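Long-range contact in Myo-inositol-1-phosphate synthase-related protein (Thermotoga maritima MSB8, PDB 3CIN), which is related to the myo-inositol-1-phosphate synthases and binds nicotinamide-adenine-dinucleotide, probably through a Rossmann-like domain: residues F148-A160 with F198-E211. Numbering follows the deposited sequence.
Sequences FVPFGNKEDLLKA and FIANDPAFVELAKE. With MG (magnesium ion), chain E.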
# COMPACT_ATOMS: atom_id res chain seq x y z
N PHE A 148 7.70 -7.78 -32.44
CA PHE A 148 8.63 -8.70 -33.11
C PHE A 148 8.01 -10.07 -33.16
O PHE A 148 7.07 -10.39 -32.39
CB PHE A 148 9.96 -8.77 -32.38
CG PHE A 148 9.87 -9.45 -31.02
CD1 PHE A 148 9.40 -8.76 -29.94
CD2 PHE A 148 10.18 -10.80 -30.86
CE1 PHE A 148 9.23 -9.39 -28.71
CE2 PHE A 148 10.03 -11.42 -29.65
CZ PHE A 148 9.58 -10.74 -28.58
N VAL A 149 8.54 -10.88 -34.06
CA VAL A 149 8.27 -12.31 -34.09
C VAL A 149 9.62 -13.01 -34.31
O VAL A 149 10.31 -12.71 -35.27
CB VAL A 149 7.36 -12.67 -35.27
CG1 VAL A 149 7.27 -14.21 -35.47
CG2 VAL A 149 5.97 -12.00 -35.10
N PRO A 150 10.02 -13.90 -33.40
CA PRO A 150 11.30 -14.56 -33.59
C PRO A 150 11.31 -15.53 -34.79
O PRO A 150 10.26 -15.93 -35.34
CB PRO A 150 11.49 -15.36 -32.27
CG PRO A 150 10.14 -15.70 -31.88
CD PRO A 150 9.29 -14.43 -32.25
N PHE A 151 12.54 -15.89 -35.17
CA PHE A 151 12.79 -16.80 -36.29
C PHE A 151 12.89 -18.26 -35.90
O PHE A 151 12.32 -19.12 -36.55
CB PHE A 151 14.03 -16.37 -37.08
CG PHE A 151 13.84 -15.09 -37.81
CD1 PHE A 151 13.20 -15.06 -39.01
CD2 PHE A 151 14.15 -13.90 -37.21
CE1 PHE A 151 12.97 -13.87 -39.66
CE2 PHE A 151 13.95 -12.72 -37.88
CZ PHE A 151 13.34 -12.71 -39.08
N GLY A 152 13.67 -18.57 -34.88
CA GLY A 152 13.86 -19.95 -34.48
C GLY A 152 14.90 -20.69 -35.31
O GLY A 152 15.76 -21.37 -34.75
N ASN A 153 14.80 -20.58 -36.64
CA ASN A 153 15.74 -21.16 -37.56
C ASN A 153 16.53 -20.04 -38.20
O ASN A 153 15.95 -19.12 -38.75
CB ASN A 153 15.03 -21.92 -38.67
CG ASN A 153 14.45 -23.21 -38.17
OD1 ASN A 153 15.10 -23.90 -37.39
ND2 ASN A 153 13.19 -23.50 -38.53
N LYS A 154 17.85 -20.14 -38.13
CA LYS A 154 18.74 -19.17 -38.75
C LYS A 154 18.43 -18.94 -40.24
O LYS A 154 18.49 -17.80 -40.71
CB LYS A 154 20.18 -19.67 -38.63
CG LYS A 154 21.15 -18.67 -39.12
CD LYS A 154 22.52 -18.93 -38.57
CE LYS A 154 23.03 -20.29 -38.88
NZ LYS A 154 23.57 -20.33 -40.25
N GLU A 155 18.08 -20.00 -40.97
CA GLU A 155 17.83 -19.90 -42.41
C GLU A 155 16.76 -18.86 -42.72
O GLU A 155 16.85 -18.09 -43.67
CB GLU A 155 17.45 -21.29 -42.99
CG GLU A 155 17.13 -21.25 -44.47
CD GLU A 155 16.85 -22.60 -45.08
OE1 GLU A 155 16.74 -23.61 -44.34
OE2 GLU A 155 16.73 -22.63 -46.32
N ASP A 156 15.73 -18.80 -41.87
CA ASP A 156 14.67 -17.82 -42.06
C ASP A 156 15.13 -16.36 -41.80
O ASP A 156 14.70 -15.43 -42.51
CB ASP A 156 13.49 -18.16 -41.14
CG ASP A 156 12.73 -19.41 -41.59
OD1 ASP A 156 12.74 -19.77 -42.80
OD2 ASP A 156 12.07 -20.00 -40.69
N LEU A 157 16.02 -16.17 -40.83
CA LEU A 157 16.63 -14.86 -40.59
C LEU A 157 17.45 -14.48 -41.82
O LEU A 157 17.34 -13.37 -42.31
CB LEU A 157 17.51 -14.94 -39.37
CG LEU A 157 18.38 -13.75 -39.07
CD1 LEU A 157 17.57 -12.43 -38.89
CD2 LEU A 157 19.26 -14.11 -37.86
N LEU A 158 18.25 -15.40 -42.32
CA LEU A 158 19.11 -15.08 -43.47
C LEU A 158 18.29 -14.72 -44.69
O LEU A 158 18.60 -13.76 -45.39
CB LEU A 158 20.02 -16.24 -43.83
CG LEU A 158 21.03 -16.74 -42.79
CD1 LEU A 158 22.01 -17.78 -43.36
CD2 LEU A 158 21.76 -15.62 -42.15
N LYS A 159 17.22 -15.47 -44.92
CA LYS A 159 16.36 -15.19 -46.06
C LYS A 159 15.65 -13.84 -45.94
O LYS A 159 15.51 -13.11 -46.94
CB LYS A 159 15.35 -16.32 -46.23
CG LYS A 159 15.98 -17.52 -46.94
CD LYS A 159 15.03 -18.64 -47.15
CE LYS A 159 15.75 -19.79 -47.87
NZ LYS A 159 14.82 -20.86 -48.33
N ALA A 160 15.24 -13.50 -44.72
CA ALA A 160 14.61 -12.18 -44.45
C ALA A 160 15.51 -11.03 -44.80
O ALA A 160 15.10 -10.07 -45.51
CB ALA A 160 14.13 -12.10 -42.97
N PHE A 198 13.29 -10.95 -28.74
CA PHE A 198 14.14 -12.13 -28.58
C PHE A 198 15.40 -12.05 -29.47
O PHE A 198 15.33 -11.93 -30.70
CB PHE A 198 13.42 -13.40 -28.99
CG PHE A 198 12.36 -13.90 -28.03
CD1 PHE A 198 11.87 -13.17 -26.97
CD2 PHE A 198 11.83 -15.16 -28.25
CE1 PHE A 198 10.89 -13.71 -26.16
CE2 PHE A 198 10.87 -15.66 -27.45
CZ PHE A 198 10.40 -14.96 -26.43
N ILE A 199 16.56 -12.05 -28.81
CA ILE A 199 17.84 -12.20 -29.48
C ILE A 199 18.59 -13.37 -28.79
O ILE A 199 18.82 -14.48 -29.35
CB ILE A 199 18.63 -10.90 -29.51
CG1 ILE A 199 17.87 -9.81 -30.29
CG2 ILE A 199 20.02 -11.16 -30.13
CD1 ILE A 199 17.66 -10.11 -31.78
N ALA A 200 18.89 -13.20 -27.49
CA ALA A 200 19.41 -14.31 -26.68
C ALA A 200 18.48 -15.54 -26.64
O ALA A 200 18.92 -16.67 -26.60
CB ALA A 200 19.80 -13.86 -25.27
N ASN A 201 17.16 -15.28 -26.72
CA ASN A 201 16.14 -16.33 -26.70
C ASN A 201 15.64 -16.78 -28.06
O ASN A 201 14.69 -17.55 -28.17
CB ASN A 201 14.95 -15.84 -25.84
CG ASN A 201 15.30 -15.83 -24.41
OD1 ASN A 201 15.30 -16.89 -23.74
ND2 ASN A 201 15.62 -14.66 -23.89
N ASP A 202 16.32 -16.37 -29.12
CA ASP A 202 16.00 -16.82 -30.49
C ASP A 202 17.17 -17.66 -30.95
O ASP A 202 18.24 -17.15 -31.15
CB ASP A 202 15.78 -15.64 -31.42
CG ASP A 202 15.28 -16.06 -32.87
OD1 ASP A 202 15.41 -17.25 -33.26
OD2 ASP A 202 14.80 -15.13 -33.61
N PRO A 203 16.98 -18.97 -31.01
CA PRO A 203 18.09 -19.81 -31.43
C PRO A 203 18.71 -19.43 -32.77
O PRO A 203 19.90 -19.71 -33.01
CB PRO A 203 17.45 -21.18 -31.51
CG PRO A 203 16.39 -21.13 -30.48
CD PRO A 203 15.81 -19.75 -30.59
N ALA A 204 17.96 -18.75 -33.65
CA ALA A 204 18.55 -18.30 -34.91
C ALA A 204 19.72 -17.36 -34.65
O ALA A 204 20.76 -17.45 -35.31
CB ALA A 204 17.54 -17.60 -35.74
N PHE A 205 19.55 -16.46 -33.70
CA PHE A 205 20.56 -15.46 -33.40
C PHE A 205 21.68 -16.06 -32.54
O PHE A 205 22.85 -15.65 -32.65
CB PHE A 205 19.95 -14.22 -32.76
CG PHE A 205 19.27 -13.32 -33.75
CD1 PHE A 205 19.98 -12.35 -34.44
CD2 PHE A 205 17.87 -13.38 -33.96
CE1 PHE A 205 19.31 -11.51 -35.26
CE2 PHE A 205 17.24 -12.50 -34.78
CZ PHE A 205 17.96 -11.63 -35.47
N VAL A 206 21.35 -16.99 -31.65
CA VAL A 206 22.37 -17.62 -30.80
C VAL A 206 23.34 -18.41 -31.71
O VAL A 206 24.56 -18.31 -31.57
CB VAL A 206 21.80 -18.51 -29.69
CG1 VAL A 206 22.90 -19.18 -28.89
CG2 VAL A 206 20.92 -17.64 -28.77
N GLU A 207 22.79 -19.12 -32.68
CA GLU A 207 23.63 -19.85 -33.64
C GLU A 207 24.45 -18.92 -34.53
O GLU A 207 25.64 -19.17 -34.75
CB GLU A 207 22.79 -20.74 -34.55
CG GLU A 207 23.66 -21.58 -35.48
CD GLU A 207 22.87 -22.67 -36.19
OE1 GLU A 207 21.62 -22.54 -36.26
OE2 GLU A 207 23.49 -23.65 -36.65
N LEU A 208 23.83 -17.89 -35.08
CA LEU A 208 24.54 -16.92 -35.89
C LEU A 208 25.67 -16.32 -35.05
O LEU A 208 26.78 -16.16 -35.53
CB LEU A 208 23.58 -15.82 -36.34
CG LEU A 208 24.12 -14.73 -37.29
CD1 LEU A 208 24.31 -15.21 -38.67
CD2 LEU A 208 23.22 -13.44 -37.33
N ALA A 209 25.38 -16.02 -33.77
CA ALA A 209 26.41 -15.42 -32.89
C ALA A 209 27.60 -16.38 -32.65
O ALA A 209 28.78 -15.95 -32.75
CB ALA A 209 25.77 -14.95 -31.54
N LYS A 210 27.30 -17.63 -32.35
CA LYS A 210 28.33 -18.62 -32.03
C LYS A 210 29.24 -18.75 -33.22
O LYS A 210 30.45 -18.93 -33.05
CB LYS A 210 27.77 -20.02 -31.72
CG LYS A 210 26.93 -20.09 -30.49
CD LYS A 210 26.25 -21.47 -30.38
CE LYS A 210 25.88 -21.82 -28.93
NZ LYS A 210 24.85 -22.93 -28.79
N GLU A 211 28.64 -18.69 -34.41
CA GLU A 211 29.41 -18.90 -35.65
C GLU A 211 30.22 -17.70 -36.05
O GLU A 211 31.10 -17.85 -36.91
CB GLU A 211 28.50 -19.28 -36.80
CG GLU A 211 28.02 -20.70 -36.65
CD GLU A 211 26.86 -21.04 -37.55
OE1 GLU A 211 26.55 -20.21 -38.44
OE2 GLU A 211 26.28 -22.15 -37.36
MG MG E . 15.29 -18.30 -21.67
O HOH W 1 19.21 -22.17 -36.34
O HOH W 2 13.81 -16.98 -20.34
O HOH W 3 13.25 -19.22 -22.30
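Asp202 OD1 accepts hydrogen bonds from two backbone N-H groups, Gly152 N at 2.7 Å across the contact and Ala204 N at 3.0 Å, and the two donors come from opposite faces of the carboxylate. Asp202 is the N-cap residue of helix 203-211, and the bond from Ala204 N caps it. The other oxygen, OD2, takes a nearly straight bond (171°) from Phe151 N at 2.8 Å. One buried side chain thus caps its own helix and ties down the loop leading into helix 154-160; its CG is anti to the backbone N (chi1 -174°), which carries the carboxylate to the amides of Phe151 and Gly152.

The two helices cross almost at right angles (84°), their axes 8.8 Å apart. Ala204 CB fits against the first turn of the other helix, 3.5 Å from Lys154 N. Lys154 is a knob among Ala204, Glu207, Leu208 and Glu211; bends at chi3 and chi4 bring NZ to a long salt bridge with Glu211 OE1 (3.5 Å). Deeper in, Leu157 CD2 sits over the centre of the Phe205 ring in a CH-pi contact, 3.7 Å from the centroid, while Ile199 CD1 covers the opposite face. On the far side of Asp202, the Phe148 and Phe198 rings meet obliquely, with Phe198 N above the rim of the Phe148 ring.

Asn201, in the type I turn that ends at Asp202, binds the magnesium ion through OD1, together with the carbonyl oxygens of Pro366, Pro368 and Glu371 and two waters. Helix 171-186 packs against Phe151, Leu158 and Phe205, helix 262-272 against Phe148 and Pro150, and strand 214-217 of the parallel sheet against Ile199 and Ala209.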